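Local coordinates for protein GCN5-related N-acetyltransferase (Anabaena variabilis, PDB 2OZG) that probably transfers acetyl groups from acetyl-coenzyme A to amino groups of small molecules, possibly aminoglycosides, and is seen here with coenzyme A bound, at residues T236-N239 with P240-Q243; F245-F248 with I249-R253; V265-A268 with L269-L272. All coordinates share one frame; numbering follows the deposited sequence.

Contacts 1, 2 and 3 follow one another along the chain, with no nesting or crossing, and each is local. Contact 1 closes the turn by which strand 227-236 passes into helix 239-250. Contact 2 spans the last turns of that helix and the turn after it, before strand 258-263. Contact 3 turns the loop between strands 258-263 and 279-290. This loop folds back on the helix: Leu-272 CD1 lies 3.3 Å from Val-242 CG1 of contact 1, while Trp-246 NE1 of contact 2 probably donates to Leu-269 O at 2.9 Å. Helix and loop of this GNAT acetyltransferase are thus tied together.

Contact 1: T236-N239 with P240-Q243; sequences TLSN and PAVQ
Ser-238 and Ala-241 meet at the start of helix 239-250, where Ser-238 occupies the N-cap position. With chi1 at 67°, the serine OG is held between its own backbone N and carbonyl carbon, and from there it turns over the first helical turn to accept from Ala-241 N. That capping bond is long and weak, with OG and N 3.4 Å apart, and the same hydroxyl is also hydrogen-bonded to Gln-213. The backbone turn is carried by Ser-238 O, which accepts from Val-242 N at 3.1 Å, in the carbonyl plane, whereas the Ala-241 N bond to this oxygen is bent and weak. One residue on, Gln-243 N reaches Asn-239 O at 2.9 Å with a nearly straight N-H...O angle of 171°, which continues the i+4 pattern begun at Ser-238 O.

The tightly packed part is mostly methyl groups round one buried hydroxyl. Thr-236 at the end of the strand points its CB toward the helix, and its OG1 lies 3.6 Å from Val-242 CG2. This hydroxyl is buried with no polar partner in the model; its nearest neighbour across the turn is that methyl group. Ala-241 CB fills the neighbouring place, 4.1 Å from Thr-236 CB, and the ring of Pro-240 packs its CD 3.4 Å from Ser-238 OG. The looser side holds Asn-239 and Gln-243, both partly exposed, where Gln-243 CG lies 3.5 Å from Asn-239 O.

Leu-237 rests on helix 165-177 through Leu-170 and Gln-173, and Thr-236 N donates to Gln-174 of that helix. Gln-243 leans on Ile-149 and on Leu-272 of the loop before strand 279-290, Asn-239 also packs on Thr-368 of a second subunit, and the whole turn joins strand 227-236 to helix 239-250.

Contact 2: F245-F248 with I249-R253; sequences FWTF and IANHR. With COA (coenzyme A), chain C.
The imidazole of His-252 turns its edge to the Phe-248 face as helix 239-250 ends, the helix of a beta-alpha-beta unit between strands 227-236 and 258-263. Backbone bonds continue the helix: Ile-249 N donates to Phe-245 O and Ala-250 N to Trp-246 O, while Asn-251 N reaches Thr-247 O at a less straight 138°. A type I turn from Ala-250 to Arg-253 leads out of the helix.

In the edge-to-face ring pair the planes stand at 73°, with His-252 CE1 3.6 Å from Phe-248 CE2. The imidazole is also fixed by its ND1, which donates to Phe-248 O at 3.0 Å from above the carbonyl plane. Pro-89 of a third subunit packs on both rings.

In the apolar group, Ile-249 lays CD1 over one face of Phe-245, 3.6 Å from the ring centroid, a CH-pi contact.

The polar end belongs to Arg-253. Its NH1 donates to Ala-250 O and to Asn-251 OD1, which helps to restrain the guanidinium. The coenzyme A, hydrogen-bonded to backbone N atoms of the third subunit, brings its adenine amino nitrogen N6A over one guanidinium face, 3.6 Å from Arg-253 NE.

Contact 3: V265-A268 with L269-L272; sequences VIDA and LTLL
Asp-267 and Thr-270 are joined by a two-pronged grip on one carboxylate oxygen. OD2 accepts from Thr-270 N and from Thr-270 OG1, each at 2.8 Å; the amide comes on the syn side, 32° out of the carboxylate plane, and the hydroxyl on the anti side. The aspartate swings its CG opposite its own backbone N (chi1 163°), which carries OD2 over the start of the 3-10 segment 269-272. OD1 accepts weakly from Leu-269 N at 3.4 Å, in the manner of an Asx turn, with the stronger OD2 bond to Thr-270 N one residue further on. OD1 is also held by Ser-263 and, weakly, by Trp-261.

A single backbone bond crosses the segments. Leu-271 N donates to Ala-268 O at 2.9 Å, from 61° above the carbonyl plane, as suits a tight 3-10 turn.

The remaining packing is slight: Leu-269 CB lies 3.5 Å from Asp-267 OD1.

Outside the turn, Arg-285 of a second subunit hydrogen-bonds to Asp-267 O, and Leu-269 packs on Phe-245 and on Trp-234 of strand 227-236. The loop, which runs from strand 258-263 to strand 279-290, lies against helix 239-250.

Contact 1: T236-N239 with P240-Q243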
loop_
_atom_site.group_PDB
_atom_site.type_symbol
_atom_site.label_atom_id
_atom_site.label_comp_id
_atom_site.label_asym_id
_atom_site.label_seq_id
_atom_site.Cartn_x
_atom_site.Cartn_y
_atom_site.Cartn_z
ATOM N N THR A 236 22.827 25.786 11.839
ATOM C CA THR A 236 22.072 26.998 12.252
ATOM C C THR A 236 22.660 27.448 13.584
ATOM O O THR A 236 22.510 26.757 14.626
ATOM C CB THR A 236 20.537 26.780 12.330
ATOM O OG1 THR A 236 20.247 25.732 13.238
ATOM C CG2 THR A 236 20.003 26.361 10.971
ATOM N N LEU A 237 23.388 28.566 13.559
ATOM C CA LEU A 237 24.067 29.032 14.779
ATOM C C LEU A 237 23.243 30.009 15.603
ATOM O O LEU A 237 23.544 30.226 16.774
ATOM C CB LEU A 237 25.425 29.644 14.484
ATOM C CG LEU A 237 26.438 28.745 13.786
ATOM C CD1 LEU A 237 27.729 29.519 13.533
ATOM C CD2 LEU A 237 26.707 27.497 14.612
ATOM N N SER A 238 22.172 30.537 15.018
ATOM C CA SER A 238 21.376 31.564 15.653
ATOM C C SER A 238 19.938 31.421 15.197
ATOM O O SER A 238 19.666 30.751 14.208
ATOM C CB SER A 238 21.896 32.932 15.210
ATOM O OG SER A 238 21.643 33.112 13.821
ATOM N N ASN A 239 19.038 32.086 15.898
ATOM C CA ASN A 239 17.627 32.056 15.533
ATOM C C ASN A 239 17.314 32.644 14.149
ATOM O O ASN A 239 16.469 32.114 13.438
ATOM C CB ASN A 239 16.792 32.746 16.604
ATOM C CG ASN A 239 15.316 32.622 16.323
ATOM O OD1 ASN A 239 14.774 31.527 15.996
ATOM N ND2 ASN A 239 14.666 33.734 16.416
ATOM N N PRO A 240 17.949 33.783 13.783
ATOM C CA PRO A 240 17.766 34.270 12.403
ATOM C C PRO A 240 18.168 33.203 11.347
ATOM O O PRO A 240 17.573 33.146 10.293
ATOM C CB PRO A 240 18.676 35.464 12.353
ATOM C CG PRO A 240 18.699 35.952 13.779
ATOM C CD PRO A 240 18.738 34.725 14.579
ATOM N N ALA A 241 19.167 32.370 11.644
ATOM C CA ALA A 241 19.540 31.297 10.707
ATOM C C ALA A 241 18.452 30.250 10.688
ATOM O O ALA A 241 18.139 29.741 9.627
ATOM C CB ALA A 241 20.885 30.685 11.043
ATOM N N VAL A 242 17.861 29.949 11.850
ATOM C CA VAL A 242 16.772 28.971 11.914
ATOM C C VAL A 242 15.546 29.442 11.141
ATOM O O VAL A 242 15.023 28.687 10.332
ATOM C CB VAL A 242 16.363 28.527 13.348
ATOM C CG1 VAL A 242 15.251 27.480 13.271
ATOM C CG2 VAL A 242 17.536 27.948 14.123
ATOM N N GLN A 243 15.112 30.686 11.342
ATOM C CA GLN A 243 13.949 31.229 10.594
ATOM C C GLN A 243 14.190 31.227 9.089
ATOM O O GLN A 243 13.292 30.950 8.271
ATOM C CB GLN A 243 13.624 32.652 11.031
ATOM C CG GLN A 243 13.176 32.800 12.471
ATOM C CD GLN A 243 11.860 32.031 12.856
ATOM O OE1 GLN A 243 11.093 31.596 11.992
ATOM N NE2 GLN A 243 11.602 31.908 14.176
#

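Contact 2: F245-F248 with I249-R253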
loop_
_atom_site.group_PDB
_atom_site.type_symbol
_atom_site.label_atom_id
_atom_site.label_comp_id
_atom_site.label_asym_id
_atom_site.label_seq_id
_atom_site.Cartn_x
_atom_site.Cartn_y
_atom_site.Cartn_z
ATOM N N PHE A 245 16.286 29.239 7.463
ATOM C CA PHE A 245 16.281 27.858 7.040
ATOM C C PHE A 245 14.873 27.398 6.674
ATOM O O PHE A 245 14.621 26.929 5.568
ATOM C CB PHE A 245 16.827 27.076 8.236
ATOM C CG PHE A 245 16.786 25.580 8.122
ATOM C CD1 PHE A 245 17.859 24.876 7.584
ATOM C CD2 PHE A 245 15.735 24.846 8.706
ATOM C CE1 PHE A 245 17.843 23.436 7.562
ATOM C CE2 PHE A 245 15.700 23.460 8.648
ATOM C CZ PHE A 245 16.784 22.752 8.096
ATOM N N TRP A 246 13.955 27.555 7.613
ATOM C CA TRP A 246 12.591 27.151 7.406
ATOM C C TRP A 246 11.952 27.931 6.306
ATOM O O TRP A 246 11.196 27.357 5.571
ATOM C CB TRP A 246 11.728 27.295 8.657
ATOM C CG TRP A 246 11.909 26.191 9.678
ATOM C CD1 TRP A 246 12.262 26.344 10.980
ATOM C CD2 TRP A 246 11.750 24.776 9.468
ATOM N NE1 TRP A 246 12.348 25.102 11.619
ATOM C CE2 TRP A 246 12.050 24.131 10.696
ATOM C CE3 TRP A 246 11.436 23.989 8.356
ATOM C CZ2 TRP A 246 12.003 22.762 10.838
ATOM C CZ3 TRP A 246 11.380 22.585 8.513
ATOM C CH2 TRP A 246 11.675 22.001 9.716
ATOM N N THR A 247 12.153 29.248 6.248
ATOM C CA THR A 247 11.601 30.060 5.155
ATOM C C THR A 247 12.061 29.540 3.794
ATOM O O THR A 247 11.267 29.373 2.867
ATOM C CB THR A 247 11.994 31.545 5.275
ATOM O OG1 THR A 247 11.490 32.075 6.498
ATOM C CG2 THR A 247 11.418 32.360 4.144
ATOM N N PHE A 248 13.350 29.239 3.683
ATOM C CA PHE A 248 13.901 28.777 2.418
ATOM C C PHE A 248 13.209 27.447 1.983
ATOM O O PHE A 248 12.711 27.282 0.870
ATOM C CB PHE A 248 15.393 28.660 2.625
ATOM C CG PHE A 248 16.170 28.101 1.436
ATOM C CD1 PHE A 248 16.464 28.891 0.362
ATOM C CD2 PHE A 248 16.613 26.793 1.447
ATOM C CE1 PHE A 248 17.191 28.388 -0.732
ATOM C CE2 PHE A 248 17.323 26.269 0.343
ATOM C CZ PHE A 248 17.617 27.083 -0.732
ATOM N N ILE A 249 13.133 26.523 2.910
ATOM C CA ILE A 249 12.508 25.251 2.689
ATOM C C ILE A 249 11.020 25.400 2.381
ATOM O O ILE A 249 10.541 24.756 1.467
ATOM C CB ILE A 249 12.715 24.365 3.895
ATOM C CG1 ILE A 249 14.205 24.088 4.061
ATOM C CG2 ILE A 249 11.992 23.073 3.742
ATOM C CD1 ILE A 249 14.517 23.443 5.412
ATOM N N ALA A 250 10.306 26.242 3.137
ATOM C CA ALA A 250 8.854 26.490 2.899
ATOM C C ALA A 250 8.685 27.013 1.497
ATOM O O ALA A 250 7.684 26.749 0.842
ATOM C CB ALA A 250 8.304 27.521 3.865
ATOM N N ASN A 251 9.704 27.726 0.996
ATOM C CA ASN A 251 9.615 28.265 -0.344
ATOM C C ASN A 251 9.810 27.259 -1.480
ATOM O O ASN A 251 9.767 27.620 -2.624
ATOM C CB ASN A 251 10.467 29.554 -0.487
ATOM C CG ASN A 251 9.772 30.757 0.093
ATOM O OD1 ASN A 251 8.548 30.823 0.101
ATOM N ND2 ASN A 251 10.531 31.701 0.581
ATOM N N HIS A 252 10.005 25.997 -1.147
ATOM C CA HIS A 252 10.082 24.920 -2.142
ATOM C C HIS A 252 8.736 24.174 -2.312
ATOM O O HIS A 252 8.647 23.236 -3.110
ATOM C CB HIS A 252 11.115 23.868 -1.735
ATOM C CG HIS A 252 12.532 24.270 -1.992
ATOM N ND1 HIS A 252 13.207 25.150 -1.185
ATOM C CD2 HIS A 252 13.396 23.915 -2.971
ATOM C CE1 HIS A 252 14.436 25.311 -1.651
ATOM N NE2 HIS A 252 14.578 24.569 -2.731
ATOM N N ARG A 253 7.702 24.671 -1.671
ATOM C CA ARG A 253 6.423 23.989 -1.598
ATOM C C ARG A 253 5.739 23.767 -2.919
ATOM O O ARG A 253 5.000 22.815 -3.069
ATOM C CB ARG A 253 5.487 24.701 -0.659
ATOM C CG ARG A 253 4.922 25.985 -1.144
ATOM C CD ARG A 253 4.224 26.702 0.002
ATOM N NE ARG A 253 3.800 28.056 -0.395
ATOM C CZ ARG A 253 4.533 29.173 -0.303
ATOM N NH1 ARG A 253 5.777 29.185 0.197
ATOM N NH2 ARG A 253 4.003 30.321 -0.712
HETATM N N1A COA C . 2.152 28.501 -3.621
HETATM C C2A COA C . 1.176 29.429 -3.624
HETATM N N3A COA C . 1.411 30.718 -3.945
HETATM C C4A COA C . 2.671 31.103 -4.265
HETATM C C5A COA C . 3.715 30.182 -4.264
HETATM C C6A COA C . 3.422 28.845 -3.928
HETATM N N6A COA C . 4.351 27.865 -3.899
HETATM N N7A COA C . 4.826 30.875 -4.613
HETATM C C8A COA C . 4.479 32.171 -4.818
HETATM N N9A COA C . 3.159 32.294 -4.606
HETATM C C1B COA C . 2.288 33.504 -4.701
HETATM C C2B COA C . 2.420 34.398 -3.470
HETATM O O2B COA C . 1.546 33.990 -2.391
HETATM C C3B COA C . 2.141 35.783 -4.038
HETATM O O3B COA C . 0.791 36.214 -3.819
HETATM P P3B COA C . 0.442 37.237 -2.597
HETATM O O7A COA C . 0.897 38.590 -3.117
HETATM O O8A COA C . -1.056 37.035 -2.392
HETATM O O9A COA C . 1.289 36.784 -1.414
HETATM C C4B COA C . 2.451 35.701 -5.531
HETATM O O4B COA C . 2.604 34.312 -5.848
HETATM C C5B COA C . 3.715 36.476 -5.906
HETATM O O5B COA C . 4.844 35.855 -5.273
HETATM P P1A COA C . 6.370 35.964 -5.834
HETATM O O1A COA C . 6.388 36.792 -7.098
HETATM O O2A COA C . 7.254 36.392 -4.663
HETATM O O3A COA C . 6.708 34.395 -6.147
HETATM P P2A COA C . 8.195 33.716 -6.022
HETATM O O4A COA C . 9.180 34.730 -6.609
HETATM O O5A COA C . 8.388 33.286 -4.569
HETATM O O6A COA C . 8.045 32.384 -7.009
HETATM C CBP COA C . 8.081 29.900 -7.675
HETATM C CCP COA C . 8.554 31.041 -6.747
HETATM C CDP COA C . 7.863 30.540 -9.045
HETATM C CEP COA C . 6.688 29.519 -7.181
HETATM C CAP COA C . 9.184 28.747 -7.697
HETATM O OAP COA C . 10.017 28.771 -8.906
HETATM C C9P COA C . 8.867 27.247 -7.437
HETATM O O9P COA C . 8.731 26.747 -6.194
HETATM N N8P COA C . 8.807 26.303 -8.397
HETATM C C7P COA C . 8.886 26.272 -9.859
HETATM C C6P COA C . 7.551 25.633 -10.207
HETATM C C5P COA C . 6.550 26.685 -10.659
HETATM O O5P COA C . 6.371 27.713 -10.009
HETATM N N4P COA C . 5.854 26.426 -11.776
HETATM C C3P COA C . 4.829 27.276 -12.376
HETATM C C2P COA C . 4.460 26.600 -13.678
HETATM S S1P COA C . 5.837 26.722 -14.893
#

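Contact 3: V265-A268 with L269-L272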
loop_
_atom_site.group_PDB
_atom_site.type_symbol
_atom_site.label_atom_id
_atom_site.label_comp_id
_atom_site.label_asym_id
_atom_site.label_seq_id
_atom_site.Cartn_x
_atom_site.Cartn_y
_atom_site.Cartn_z
ATOM N N VAL A 265 16.699 13.243 18.230
ATOM C CA VAL A 265 15.390 12.618 18.396
ATOM C C VAL A 265 14.426 13.636 19.001
ATOM O O VAL A 265 13.261 13.658 18.656
ATOM C CB VAL A 265 15.524 11.314 19.185
ATOM C CG1 VAL A 265 14.203 10.630 19.298
ATOM C CG2 VAL A 265 16.499 10.361 18.433
ATOM N N ILE A 266 14.914 14.497 19.894
ATOM C CA ILE A 266 14.132 15.591 20.397
ATOM C C ILE A 266 14.557 16.831 19.604
ATOM O O ILE A 266 15.255 17.697 20.094
ATOM C CB ILE A 266 14.336 15.833 21.914
ATOM C CG1 ILE A 266 14.151 14.538 22.670
ATOM C CG2 ILE A 266 13.276 16.850 22.409
ATOM C CD1 ILE A 266 12.748 14.155 22.737
ATOM N N ASP A 267 14.130 16.897 18.364
ATOM C CA ASP A 267 14.551 17.968 17.506
ATOM C C ASP A 267 13.989 19.336 17.939
ATOM O O ASP A 267 12.802 19.502 18.118
ATOM C CB ASP A 267 14.139 17.635 16.082
ATOM C CG ASP A 267 14.151 18.840 15.167
ATOM O OD1 ASP A 267 15.219 19.217 14.690
ATOM O OD2 ASP A 267 13.051 19.379 14.898
ATOM N N ALA A 268 14.857 20.334 17.989
ATOM C CA ALA A 268 14.489 21.690 18.363
ATOM C C ALA A 268 13.966 22.560 17.197
ATOM O O ALA A 268 13.227 23.536 17.424
ATOM C CB ALA A 268 15.697 22.364 19.022
ATOM N N LEU A 269 14.361 22.242 15.958
ATOM C CA LEU A 269 13.941 23.020 14.810
ATOM C C LEU A 269 12.415 22.995 14.655
ATOM O O LEU A 269 11.812 23.997 14.289
ATOM C CB LEU A 269 14.585 22.494 13.519
ATOM C CG LEU A 269 16.115 22.525 13.334
ATOM C CD1 LEU A 269 16.424 22.106 11.920
ATOM C CD2 LEU A 269 16.747 23.826 13.612
ATOM N N THR A 270 11.793 21.879 15.001
ATOM C CA THR A 270 10.334 21.733 14.907
ATOM C C THR A 270 9.609 22.607 15.945
ATOM O O THR A 270 8.399 22.802 15.866
ATOM C CB THR A 270 9.919 20.262 15.038
ATOM O OG1 THR A 270 10.563 19.665 16.159
ATOM C CG2 THR A 270 10.300 19.476 13.777
ATOM N N LEU A 271 10.351 23.170 16.884
ATOM C CA LEU A 271 9.724 24.040 17.886
ATOM C C LEU A 271 9.148 25.281 17.187
ATOM O O LEU A 271 8.115 25.813 17.589
ATOM C CB LEU A 271 10.736 24.431 18.988
ATOM C CG LEU A 271 10.239 25.440 20.036
ATOM C CD1 LEU A 271 9.053 24.891 20.776
ATOM C CD2 LEU A 271 11.337 25.782 20.971
ATOM N N LEU A 272 9.807 25.713 16.111
ATOM C CA LEU A 272 9.378 26.882 15.394
ATOM C C LEU A 272 8.235 26.707 14.382
ATOM O O LEU A 272 7.752 27.680 13.864
ATOM C CB LEU A 272 10.580 27.524 14.717
ATOM C CG LEU A 272 11.705 27.981 15.658
ATOM C CD1 LEU A 272 12.709 28.760 14.862
ATOM C CD2 LEU A 272 11.157 28.850 16.780
#